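Local coordinates for maintenance of ploidy protein MOB1 (PDB 2HJN) that activates the protein kinase DBF2 by binding to it, allowing its phosphorylation by CDC15 in the mitotic exit network of budding yeast, at the interface of chains A and B. Residues are numbered along the deposited sequence; one frame, centred on the assembly and turned at random. Chains: chain A/B, Maintenance of ploidy protein MOB1.

Contact 1: the interface of chains A and B. Residues chain A 100, 194-195; chain B 30, 88.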
# COMPACT_ATOMS: atom_id res chain seq x y z
N PHE A 100 6.35 -2.86 10.57
CA PHE A 100 6.43 -4.20 11.21
C PHE A 100 7.76 -4.93 10.96
O PHE A 100 7.98 -6.03 11.47
CB PHE A 100 5.28 -5.09 10.71
CG PHE A 100 3.91 -4.43 10.85
CD1 PHE A 100 3.17 -4.09 9.71
CD2 PHE A 100 3.39 -4.11 12.09
CE1 PHE A 100 1.92 -3.47 9.82
CE2 PHE A 100 2.14 -3.49 12.21
CZ PHE A 100 1.40 -3.17 11.07
N GLU A 194 -4.01 -8.84 7.46
CA GLU A 194 -4.66 -7.74 8.26
C GLU A 194 -5.14 -6.53 7.40
O GLU A 194 -6.19 -5.92 7.69
CB GLU A 194 -3.67 -7.27 9.32
CG GLU A 194 -4.18 -6.27 10.37
CD GLU A 194 -3.06 -5.33 10.95
OE1 GLU A 194 -3.42 -4.14 11.18
OE2 GLU A 194 -1.86 -5.76 11.20
N LEU A 195 -4.37 -6.19 6.37
CA LEU A 195 -4.65 -5.03 5.51
C LEU A 195 -5.41 -5.43 4.23
O LEU A 195 -5.65 -4.60 3.34
CB LEU A 195 -3.33 -4.33 5.17
CG LEU A 195 -2.55 -3.67 6.33
CD1 LEU A 195 -1.16 -3.24 5.88
CD2 LEU A 195 -3.38 -2.49 6.91
N HIS B 30 0.59 3.57 11.18
CA HIS B 30 -0.33 2.51 11.53
C HIS B 30 -0.77 2.64 13.01
O HIS B 30 0.04 2.97 13.90
CB HIS B 30 0.41 1.16 11.31
CG HIS B 30 -0.46 -0.05 11.48
ND1 HIS B 30 -0.33 -0.90 12.55
CD2 HIS B 30 -1.43 -0.58 10.69
CE1 HIS B 30 -1.21 -1.88 12.44
NE2 HIS B 30 -1.89 -1.71 11.32
N ASN B 88 -6.88 2.27 9.42
CA ASN B 88 -5.68 1.58 8.94
C ASN B 88 -5.71 1.27 7.42
O ASN B 88 -4.68 1.36 6.75
CB ASN B 88 -5.39 0.28 9.80
CG ASN B 88 -4.63 0.54 11.11
OD1 ASN B 88 -3.92 1.52 11.27
ND2 ASN B 88 -4.74 -0.42 12.05
O HOH W 1 -6.20 -3.01 10.89
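The loop of chain B that carries B:His30, together with helix 75-97 of the same chain, meets the 3-10 helix 98-100 of chain A and the end of its helix 189-194. B:His30 reaches across into chain A and gives up 70 Å² of surface to it, more than any other residue of this patch. Its imidazole is used on two sides. At the ring edge, NE2 donates a hydrogen bond to the carboxylate oxygen OE1 of A:Glu194, 2.9 Å away; the oxygen lies almost in the imidazole plane, and the donor arrives on its syn side, a little out of the carboxylate plane. The bond is bent, with 143° at the hydrogen. Over one face stands the ring of A:Phe100, edge-on, the two planes 80° apart and the centroids 4.7 Å from each other. The phenyl tip does the touching: CZ of A:Phe100 stands over the ND1-CE1 side of the B:His30 imidazole, 3.2 Å from CE1. The two contacts together should limit both tilt and rotation of the histidine ring. A:Glu194 meets it from the opposite direction, its CG anti to the backbone N (chi1 -173°) and the chain extended beyond, which carries the carboxylate out to the imidazole. The nearby carboxylate would probably favour the protonated form of the imidazole, though the charge is not seen. A:Leu195, just past the helix end, lies more loosely against helix 75-97, its methyl CD2 4.1 Å from the backbone O of B:Asn88. The same OE1 of A:Glu194 also binds a water at 3.0 Å, and this water bridges to the side-chain amide ND2 of B:Asn88 at 3.2 Å.

Contact 2: the interface of chains A and B. Residues chain A 28-30; chain B 99.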
# COMPACT_ATOMS: atom_id res chain seq x y z
N PRO A 28 10.00 4.04 1.66
CA PRO A 28 9.62 3.86 0.25
C PRO A 28 10.05 5.02 -0.65
O PRO A 28 10.24 6.13 -0.19
CB PRO A 28 8.07 3.67 0.33
CG PRO A 28 7.80 3.27 1.83
CD PRO A 28 8.82 4.16 2.54
N SER A 29 10.29 4.73 -1.92
CA SER A 29 10.52 5.70 -2.98
C SER A 29 9.97 5.10 -4.29
O SER A 29 10.42 4.07 -4.76
CB SER A 29 12.01 6.03 -3.20
OG SER A 29 12.20 6.98 -4.26
N HIS A 30 8.99 5.77 -4.89
CA HIS A 30 8.47 5.42 -6.18
C HIS A 30 9.46 5.83 -7.30
O HIS A 30 10.10 6.90 -7.24
CB HIS A 30 7.12 6.18 -6.36
CG HIS A 30 6.37 5.81 -7.60
ND1 HIS A 30 6.25 6.66 -8.67
CD2 HIS A 30 5.65 4.70 -7.91
CE1 HIS A 30 5.52 6.08 -9.61
NE2 HIS A 30 5.15 4.89 -9.18
N GLU B 99 3.41 10.22 -2.48
CA GLU B 99 4.36 11.04 -3.25
C GLU B 99 3.71 11.80 -4.41
O GLU B 99 4.34 12.67 -4.97
CB GLU B 99 5.55 10.22 -3.78
CG GLU B 99 6.51 9.69 -2.74
CD GLU B 99 7.69 8.90 -3.39
OE1 GLU B 99 8.49 9.49 -4.11
OE2 GLU B 99 7.77 7.69 -3.20
O HOH W 2 10.51 9.15 -6.04
O HOH W 3 11.24 9.49 -3.42
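In this Mob1/phocein-family protein, the second patch of the homodimer interface joins an extended loop of chain A, A:Pro28 to A:His30, to the short 3-10 helix 98-100 of chain B. B:Glu99 is the chain B residue at its centre, with 54 Å² of its surface hidden by the loop. One carboxylate oxygen takes the direct bond: the backbone N of A:His30 donates to OE2 of B:Glu99 at 2.8 Å. With 165° at the hydrogen the bond is nearly straight, and it reaches the oxygen on the syn side, 19° out of the carboxylate plane. CG of B:Glu99 lies anti to its carbonyl carbon (chi1 -67°), and the extended chain beyond it takes the carboxylate away from the 3-10 helix to the loop. The same OE2 packs against the backbone of the preceding residue, 3.4 Å from CA of A:Ser29, while CB of A:His30 lies 4.1 Å from CD of B:Glu99. The other oxygen works through solvent. Two waters, in contact with each other, each lie 2.8 Å from OE1 of B:Glu99; one continues to the backbone O of A:His30 at 2.6 Å, and the other to the hydroxyl OG of A:Ser29 at 2.8 Å. Were B:Glu99 shortened to an alanine, the amide of A:His30 would probably lose its acceptor across the interface, and the two waters the carboxylate oxygen they share.

Contact 1 and contact 2 lie about 18 Å apart, measured between the centres of their C-alpha atoms, and share two elements, the loop at residue 30 and the 3-10 helix 98-100, with the chains exchanged; contact 1 adds the end of helix 189-194 and helix 75-97. Residue 30 belongs to both: its imidazole serves contact 1 and its backbone contact 2. The 3-10 helix offers Phe100 to one contact and Glu99 to the other. Because the interface is two-fold symmetric, each loop should make both sets of contacts at once. This reciprocal clasp suits a homodimer, although the structure alone does not show the dimer's part in DBF2 activation.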